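Local coordinates for protein xylulose kinase (Escherichia coli, PDB 2ITM) that phosphorylates D-xylulose to D-xylulose 5-phosphate with ATP, and 1-deoxy-D-xylulose less efficiently, working as a homodimeric FGGY-family sugar kinase, at residues G75-A80 with G231-A236; G99-E104 with T128-L133; M250-T255 with T391-G396. All coordinates share one frame; numbering follows the deposited sequence.

Contact 1: residues G75-A80 with G231-A236; sequences GQMHGA and GGDNAA. With XUL (D-xylulose), chain C.
Gly75 ends its strand against the start of the helix that begins at Asp233: its carbonyl O takes the N-H of Asp233, with N and O 2.9 Å apart and the donor lying 40° out of the carbonyl plane. Gln76 turns its side chain off the contact, yet its CA comes within 3.7 Å of Asp233 OD2. Met77 contributes both backbone and side chain. Its N gives a straight hydrogen bond to D-xylulose O5 (2.8 Å, 164°). CG, anti to the carbonyl carbon (chi1 -54°), lies 3.4 Å from Asp233 OD1, and the extended chi2 carries SD to 3.4 Å from Asn234 ND2, the Met77 and Asn234 side chains set nearly perpendicular. A side chain at Gly232 would collide with that CG. His78 NE2 and O1 of the sugar share a hydrogen bond of 3.1 Å, and the ring is steadied by ND1 on Gly173 O. From the second segment, Asp233 turns its carboxylate to the sugar, and OD2 accepts the bond from O5 at 2.9 Å. O5 is the hydroxyl that becomes phosphorylated, so the N-H of Met77 and the carboxylate of Asp233 on the same oxygen fit the inferred role of Asp233 as proton acceptor.

Contact 2: residues G99-E104 with T128-L133; sequences GRCAQE and TAPKLL
Cys101 SG rests against the ring of Pro130, 3.5 Å from CB, and passes 3.8 Å from Lys131 N. Its chi1 of 69° sets SG between the backbone N and the carbonyl carbon, from where it faces the neighbouring helix. One turn further on, Glu104 meets the same helix with its methylenes: CB lies 3.6 Å from Pro130 O, and CG lies 3.7 Å from Leu133 CB, with the two side chains running antiparallel alongside one another. The pairing is thus helix against helix, the first turn of 102-111, with Cys101 at the N-cap position, leaning on the opening turns of 128-138 in the N-terminal FGGY domain, and it rests on apolar and aliphatic surface. The charged ends find partners outside the two segments. Glu104, bent at chi2 (77°), still reaches the partner helix, its OE2 forming a salt bridge with Arg137 NE. Of the Lys131 side chain, CG comes nearest Cys101 SG, at 4.2 Å, and the extended chain delivers NZ to the carbonyl oxygens of His78, Gly126 and Ile94. Farther out, Trp134 packs against both Cys101 and Glu104 and also takes the guanidinium of Arg100 in a cation-pi contact, while Arg100 is held by salt bridges to Asp98 and Glu42.

Contact 3: residues M250-T255 with T391-G396; sequences MLSLGT and TLIGGG
Leu251 and Thr391 open a parallel pairing of strands 250-253 and 391-393, the N-H of Leu251 pointing almost straight at Thr391 O (2.7 Å). Leu251 bonds through both N-H and C=O to Thr391 and Ile393, which flank its bridge partner Leu392, the usual parallel pattern; Leu253 N then takes up Ile393 O at 2.8 Å. The tight part lies on the face that carries Leu251 and Leu392. These two run alongside each other in the same sense, both with CG anti to the backbone N, and Leu392 CD1 meets Leu251 CD2 at 3.8 Å. The same methyl is pressed to 3.2 Å from Leu253 CD1, closer than carbon pairs normally come. An alanine in place of Leu253 would probably leave a gap beside Leu392 CD1. The other face is looser: its closest side-chain pair is Met250 CE and Ile393 CD1 at 3.7 Å, Thr391 CG2 lies 4.0 Å from Met250 CB, and Ser252, partly exposed, brings its OG no nearer than 4.1 Å to Ile393 O. Beyond the strands Gly394 and Gly395 form the solvent side, while Gly396 tucks back in under Leu253. Leu253, centre of an inverse gamma turn, accepts Gly396 N on its O (2.6 Å), and side chains at Gly394 or Gly396 would clash with its backbone. In the C-terminal domain's central sheet, strand 257-262 lies beyond 249-253 and strand 414-417 beyond 390-393; helix 233-241 packs over Met250 and Ile393, helix 400-410 over Leu253 and Leu392.

In the fold
All three contacts are buried, but their chemistry follows their place. Contact 1, nearest the chain's centre, is polar and built around the sugar; contact 3 is backbone pairing inside a sheet, with leucines packed on one face; contact 2, about 20 Å from the chain's centre to its own, is helix packing through sulfur, proline and methylenes, its charges paired beyond the two segments. Contacts 1 and 2 share the N-terminal domain and touch: helix 128-138 meets the substrate loop of contact 1 and forms a second shell to it. Contact 3 belongs to the C-terminal domain and touches neither, yet helix 233-241, which starts at contact 1, leads on to its first strand.

Contact 1: residues G75-A80 with G231-A236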
loop_
_atom_site.group_PDB
_atom_site.type_symbol
_atom_site.label_atom_id
_atom_site.label_comp_id
_atom_site.label_asym_id
_atom_site.label_seq_id
_atom_site.Cartn_x
_atom_site.Cartn_y
_atom_site.Cartn_z
ATOM N N GLY A 75 -30.877 22.630 -2.240
ATOM C CA GLY A 75 -30.373 22.259 -0.937
ATOM C C GLY A 75 -29.783 20.870 -0.811
ATOM O O GLY A 75 -30.211 19.934 -1.464
ATOM N N GLN A 76 -28.790 20.765 0.052
ATOM C CA GLN A 76 -28.385 19.501 0.622
ATOM C C GLN A 76 -29.589 18.658 1.024
ATOM O O GLN A 76 -30.473 19.111 1.724
ATOM C CB GLN A 76 -27.431 19.715 1.804
ATOM C CG GLN A 76 -28.032 20.459 2.974
ATOM C CD GLN A 76 -27.222 20.343 4.252
ATOM O OE1 GLN A 76 -27.112 19.278 4.826
ATOM N NE2 GLN A 76 -26.677 21.455 4.699
ATOM N N MET A 77 -29.603 17.426 0.556
ATOM C CA MET A 77 -30.771 16.578 0.664
ATOM C C MET A 77 -30.845 15.913 2.041
ATOM O O MET A 77 -29.867 15.871 2.758
ATOM C CB MET A 77 -30.763 15.537 -0.453
ATOM C CG MET A 77 -30.625 16.121 -1.860
ATOM S SD MET A 77 -30.317 14.899 -3.125
ATOM C CE MET A 77 -31.889 14.133 -3.189
ATOM N N HIS A 78 -32.018 15.402 2.394
ATOM C CA HIS A 78 -32.154 14.423 3.464
ATOM C C HIS A 78 -31.949 14.893 4.906
ATOM O O HIS A 78 -32.026 14.099 5.824
ATOM C CB HIS A 78 -31.094 13.340 3.347
ATOM C CG HIS A 78 -31.041 12.683 2.009
ATOM N ND1 HIS A 78 -32.128 12.069 1.438
ATOM C CD2 HIS A 78 -30.022 12.534 1.136
ATOM C CE1 HIS A 78 -31.784 11.574 0.268
ATOM N NE2 HIS A 78 -30.512 11.847 0.060
ATOM N N GLY A 79 -31.644 16.171 5.090
ATOM C CA GLY A 79 -31.425 16.740 6.403
ATOM C C GLY A 79 -32.738 16.807 7.162
ATOM O O GLY A 79 -33.741 17.257 6.641
ATOM N N ALA A 80 -32.719 16.348 8.403
ATOM C CA ALA A 80 -33.900 16.380 9.246
ATOM C C ALA A 80 -33.985 17.620 10.147
ATOM O O ALA A 80 -33.268 17.735 11.127
ATOM C CB ALA A 80 -34.015 15.124 10.048
ATOM N N GLY A 231 -35.425 22.164 -5.902
ATOM C CA GLY A 231 -35.019 20.764 -5.964
ATOM C C GLY A 231 -33.964 20.453 -4.918
ATOM O O GLY A 231 -33.282 21.342 -4.428
ATOM N N GLY A 232 -33.836 19.183 -4.566
ATOM C CA GLY A 232 -32.609 18.701 -3.980
ATOM C C GLY A 232 -31.431 19.086 -4.845
ATOM O O GLY A 232 -31.577 19.274 -6.042
ATOM N N ASP A 233 -30.261 19.194 -4.231
ATOM C CA ASP A 233 -29.079 19.676 -4.922
ATOM C C ASP A 233 -28.717 18.931 -6.207
ATOM O O ASP A 233 -28.438 19.547 -7.213
ATOM C CB ASP A 233 -27.883 19.816 -3.983
ATOM C CG ASP A 233 -27.488 18.515 -3.320
ATOM O OD1 ASP A 233 -28.062 17.460 -3.630
ATOM O OD2 ASP A 233 -26.599 18.457 -2.468
ATOM N N ASN A 234 -28.732 17.606 -6.171
ATOM C CA ASN A 234 -28.526 16.825 -7.379
ATOM C C ASN A 234 -29.515 17.153 -8.491
ATOM O O ASN A 234 -29.117 17.541 -9.571
ATOM C CB ASN A 234 -28.506 15.325 -7.088
ATOM C CG ASN A 234 -27.363 14.918 -6.193
ATOM O OD1 ASN A 234 -26.227 15.238 -6.448
ATOM N ND2 ASN A 234 -27.672 14.212 -5.137
ATOM N N ALA A 235 -30.802 17.002 -8.212
ATOM C CA ALA A 235 -31.825 17.235 -9.217
ATOM C C ALA A 235 -31.785 18.653 -9.768
ATOM O O ALA A 235 -31.914 18.856 -10.955
ATOM C CB ALA A 235 -33.190 16.902 -8.695
ATOM N N ALA A 236 -31.585 19.629 -8.891
ATOM C CA ALA A 236 -31.467 21.016 -9.317
ATOM C C ALA A 236 -30.254 21.266 -10.196
ATOM O O ALA A 236 -30.353 21.915 -11.210
ATOM C CB ALA A 236 -31.468 21.952 -8.134
HETATM C C1 XUL C . -27.665 11.496 -1.628
HETATM C C2 XUL C . -26.765 12.521 -2.297
HETATM C C3 XUL C . -27.089 13.963 -2.133
HETATM C C4 XUL C . -25.961 14.537 -1.316
HETATM C C5 XUL C . -26.301 15.878 -0.699
HETATM O O1 XUL C . -28.780 11.204 -2.430
HETATM O O2 XUL C . -25.414 12.191 -2.535
HETATM O O3 XUL C . -28.242 14.014 -1.344
HETATM O O4 XUL C . -25.738 13.590 -0.308
HETATM O O5 XUL C . -27.616 16.202 -1.020
#

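Contact 2: residues G99-E104 with T128-L133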
loop_
_atom_site.group_PDB
_atom_site.type_symbol
_atom_site.label_atom_id
_atom_site.label_comp_id
_atom_site.label_asym_id
_atom_site.label_seq_id
_atom_site.Cartn_x
_atom_site.Cartn_y
_atom_site.Cartn_z
ATOM N N GLY A 99 -24.342 9.387 10.322
ATOM C CA GLY A 99 -24.453 7.943 10.312
ATOM C C GLY A 99 -24.853 7.300 11.605
ATOM O O GLY A 99 -24.483 6.170 11.873
ATOM N N ARG A 100 -25.631 8.005 12.409
ATOM C CA ARG A 100 -25.999 7.529 13.726
ATOM C C ARG A 100 -27.117 6.505 13.748
ATOM O O ARG A 100 -27.296 5.831 14.743
ATOM C CB ARG A 100 -26.358 8.690 14.643
ATOM C CG ARG A 100 -27.811 9.091 14.599
ATOM C CD ARG A 100 -28.143 10.275 15.469
ATOM N NE ARG A 100 -27.437 11.476 15.054
ATOM C CZ ARG A 100 -27.542 12.647 15.656
ATOM N NH1 ARG A 100 -28.328 12.789 16.706
ATOM N NH2 ARG A 100 -26.861 13.687 15.202
ATOM N N CYS A 101 -27.850 6.343 12.656
ATOM C CA CYS A 101 -29.090 5.562 12.690
ATOM C C CYS A 101 -29.132 4.286 11.849
ATOM O O CYS A 101 -30.174 3.904 11.357
ATOM C CB CYS A 101 -30.296 6.432 12.347
ATOM S SG CYS A 101 -30.366 6.992 10.639
ATOM N N ALA A 102 -27.997 3.622 11.699
ATOM C CA ALA A 102 -27.961 2.357 10.980
ATOM C C ALA A 102 -28.958 1.329 11.492
ATOM O O ALA A 102 -29.636 0.683 10.711
ATOM C CB ALA A 102 -26.584 1.797 10.981
ATOM N N GLN A 103 -29.044 1.188 12.804
ATOM C CA GLN A 103 -29.933 0.212 13.413
ATOM C C GLN A 103 -31.374 0.460 13.000
ATOM O O GLN A 103 -32.109 -0.452 12.657
ATOM C CB GLN A 103 -29.821 0.286 14.928
ATOM C CG GLN A 103 -30.278 -0.960 15.638
ATOM C CD GLN A 103 -31.620 -0.808 16.281
ATOM O OE1 GLN A 103 -32.140 0.288 16.378
ATOM N NE2 GLN A 103 -32.190 -1.908 16.727
ATOM N N GLU A 104 -31.750 1.727 13.036
ATOM C CA GLU A 104 -33.077 2.167 12.677
ATOM C C GLU A 104 -33.375 1.902 11.218
ATOM O O GLU A 104 -34.517 1.662 10.856
ATOM C CB GLU A 104 -33.229 3.653 12.976
ATOM C CG GLU A 104 -33.491 3.962 14.434
ATOM C CD GLU A 104 -32.252 3.873 15.294
ATOM O OE1 GLU A 104 -31.144 3.943 14.757
ATOM O OE2 GLU A 104 -32.393 3.737 16.510
ATOM N N THR A 128 -33.965 10.586 5.719
ATOM C CA THR A 128 -34.638 11.331 6.766
ATOM C C THR A 128 -35.386 10.409 7.740
ATOM O O THR A 128 -35.304 10.567 8.944
ATOM C CB THR A 128 -35.591 12.359 6.145
ATOM O OG1 THR A 128 -34.969 12.968 5.016
ATOM C CG2 THR A 128 -35.807 13.509 7.088
ATOM N N ALA A 129 -36.104 9.437 7.190
ATOM C CA ALA A 129 -37.003 8.602 7.961
ATOM C C ALA A 129 -36.379 7.880 9.160
ATOM O O ALA A 129 -36.875 7.983 10.241
ATOM C CB ALA A 129 -37.718 7.648 7.071
ATOM N N PRO A 130 -35.286 7.159 8.952
ATOM C CA PRO A 130 -34.615 6.502 10.052
ATOM C C PRO A 130 -34.105 7.468 11.113
ATOM O O PRO A 130 -34.039 7.107 12.276
ATOM C CB PRO A 130 -33.453 5.766 9.403
ATOM C CG PRO A 130 -33.258 6.418 8.135
ATOM C CD PRO A 130 -34.557 6.949 7.693
ATOM N N LYS A 131 -33.744 8.666 10.722
ATOM C CA LYS A 131 -33.315 9.703 11.631
ATOM C C LYS A 131 -34.384 9.971 12.670
ATOM O O LYS A 131 -34.097 10.180 13.834
ATOM C CB LYS A 131 -32.976 10.986 10.911
ATOM C CG LYS A 131 -31.643 10.970 10.202
ATOM C CD LYS A 131 -31.434 12.215 9.371
ATOM C CE LYS A 131 -30.400 11.986 8.305
ATOM N NZ LYS A 131 -30.313 13.114 7.357
ATOM N N LEU A 132 -35.629 9.951 12.234
ATOM C CA LEU A 132 -36.736 10.217 13.125
ATOM C C LEU A 132 -37.094 9.097 14.081
ATOM O O LEU A 132 -37.479 9.356 15.211
ATOM C CB LEU A 132 -37.946 10.729 12.370
ATOM C CG LEU A 132 -37.799 12.256 12.371
ATOM C CD1 LEU A 132 -37.453 12.771 11.025
ATOM C CD2 LEU A 132 -38.923 12.991 13.027
ATOM N N LEU A 133 -36.963 7.861 13.621
ATOM C CA LEU A 133 -36.993 6.714 14.510
ATOM C C LEU A 133 -35.936 6.798 15.599
ATOM O O LEU A 133 -36.214 6.520 16.747
ATOM C CB LEU A 133 -36.851 5.418 13.726
ATOM C CG LEU A 133 -38.081 4.518 13.639
ATOM C CD1 LEU A 133 -39.041 5.042 12.611
ATOM C CD2 LEU A 133 -37.691 3.103 13.318
#

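Contact 3: residues M250-T255 with T391-G396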
loop_
_atom_site.group_PDB
_atom_site.type_symbol
_atom_site.label_atom_id
_atom_site.label_comp_id
_atom_site.label_asym_id
_atom_site.label_seq_id
_atom_site.Cartn_x
_atom_site.Cartn_y
_atom_site.Cartn_z
ATOM N N MET A 250 -25.755 12.545 -17.036
ATOM C CA MET A 250 -24.546 13.299 -16.788
ATOM C C MET A 250 -23.632 12.605 -15.796
ATOM O O MET A 250 -24.090 11.977 -14.860
ATOM C CB MET A 250 -24.873 14.715 -16.322
ATOM C CG MET A 250 -25.463 14.797 -14.934
ATOM S SD MET A 250 -26.172 16.385 -14.480
ATOM C CE MET A 250 -24.732 17.222 -13.919
ATOM N N LEU A 251 -22.336 12.730 -16.021
ATOM C CA LEU A 251 -21.329 12.273 -15.085
ATOM C C LEU A 251 -20.494 13.440 -14.606
ATOM O O LEU A 251 -19.814 14.078 -15.388
ATOM C CB LEU A 251 -20.426 11.221 -15.727
ATOM C CG LEU A 251 -19.203 10.731 -14.960
ATOM C CD1 LEU A 251 -19.594 9.961 -13.729
ATOM C CD2 LEU A 251 -18.335 9.883 -15.842
ATOM N N SER A 252 -20.564 13.722 -13.315
ATOM C CA SER A 252 -19.810 14.829 -12.771
ATOM C C SER A 252 -18.525 14.368 -12.129
ATOM O O SER A 252 -18.531 13.761 -11.072
ATOM C CB SER A 252 -20.634 15.662 -11.808
ATOM O OG SER A 252 -19.915 16.797 -11.372
ATOM N N LEU A 253 -17.423 14.675 -12.790
ATOM C CA LEU A 253 -16.112 14.415 -12.248
ATOM C C LEU A 253 -15.617 15.621 -11.461
ATOM O O LEU A 253 -14.508 16.084 -11.649
ATOM C CB LEU A 253 -15.144 14.047 -13.369
ATOM C CG LEU A 253 -15.715 13.239 -14.535
ATOM C CD1 LEU A 253 -14.894 13.427 -15.758
ATOM C CD2 LEU A 253 -15.799 11.791 -14.204
ATOM N N GLY A 254 -16.470 16.118 -10.583
ATOM C CA GLY A 254 -16.156 17.279 -9.786
ATOM C C GLY A 254 -15.619 16.893 -8.429
ATOM O O GLY A 254 -15.117 15.796 -8.242
ATOM N N THR A 255 -15.730 17.808 -7.481
ATOM C CA THR A 255 -15.297 17.548 -6.123
ATOM C C THR A 255 -16.255 16.603 -5.453
ATOM O O THR A 255 -15.925 15.972 -4.461
ATOM C CB THR A 255 -15.251 18.846 -5.340
ATOM O OG1 THR A 255 -16.532 19.479 -5.397
ATOM C CG2 THR A 255 -14.320 19.847 -6.013
ATOM N N THR A 391 -23.339 13.363 -20.837
ATOM C CA THR A 391 -22.750 14.626 -20.523
ATOM C C THR A 391 -21.681 14.538 -19.477
ATOM O O THR A 391 -21.880 13.965 -18.423
ATOM C CB THR A 391 -23.814 15.653 -20.150
ATOM O OG1 THR A 391 -24.245 16.330 -21.325
ATOM C CG2 THR A 391 -23.208 16.762 -19.354
ATOM N N LEU A 392 -20.541 15.127 -19.770
ATOM C CA LEU A 392 -19.371 14.977 -18.941
ATOM C C LEU A 392 -18.898 16.354 -18.509
ATOM O O LEU A 392 -18.499 17.156 -19.311
ATOM C CB LEU A 392 -18.292 14.245 -19.725
ATOM C CG LEU A 392 -17.021 13.786 -19.037
ATOM C CD1 LEU A 392 -17.276 12.917 -17.834
ATOM C CD2 LEU A 392 -16.160 13.082 -20.015
ATOM N N ILE A 393 -18.965 16.610 -17.212
ATOM C CA ILE A 393 -18.569 17.891 -16.665
ATOM C C ILE A 393 -17.783 17.736 -15.375
ATOM O O ILE A 393 -17.693 16.651 -14.824
ATOM C CB ILE A 393 -19.790 18.779 -16.432
ATOM C CG1 ILE A 393 -20.794 18.079 -15.530
ATOM C CG2 ILE A 393 -20.434 19.159 -17.744
ATOM C CD1 ILE A 393 -21.545 18.984 -14.703
ATOM N N GLY A 394 -17.221 18.844 -14.906
ATOM C CA GLY A 394 -16.464 18.868 -13.675
ATOM C C GLY A 394 -14.984 18.974 -13.947
ATOM O O GLY A 394 -14.543 18.717 -15.051
ATOM N N GLY A 395 -14.218 19.354 -12.935
ATOM C CA GLY A 395 -12.793 19.546 -13.082
ATOM C C GLY A 395 -12.032 18.294 -13.462
ATOM O O GLY A 395 -11.039 18.365 -14.171
ATOM N N GLY A 396 -12.501 17.145 -12.999
ATOM C CA GLY A 396 -11.967 15.872 -13.439
ATOM C C GLY A 396 -12.062 15.643 -14.931
ATOM O O GLY A 396 -11.316 14.870 -15.488
#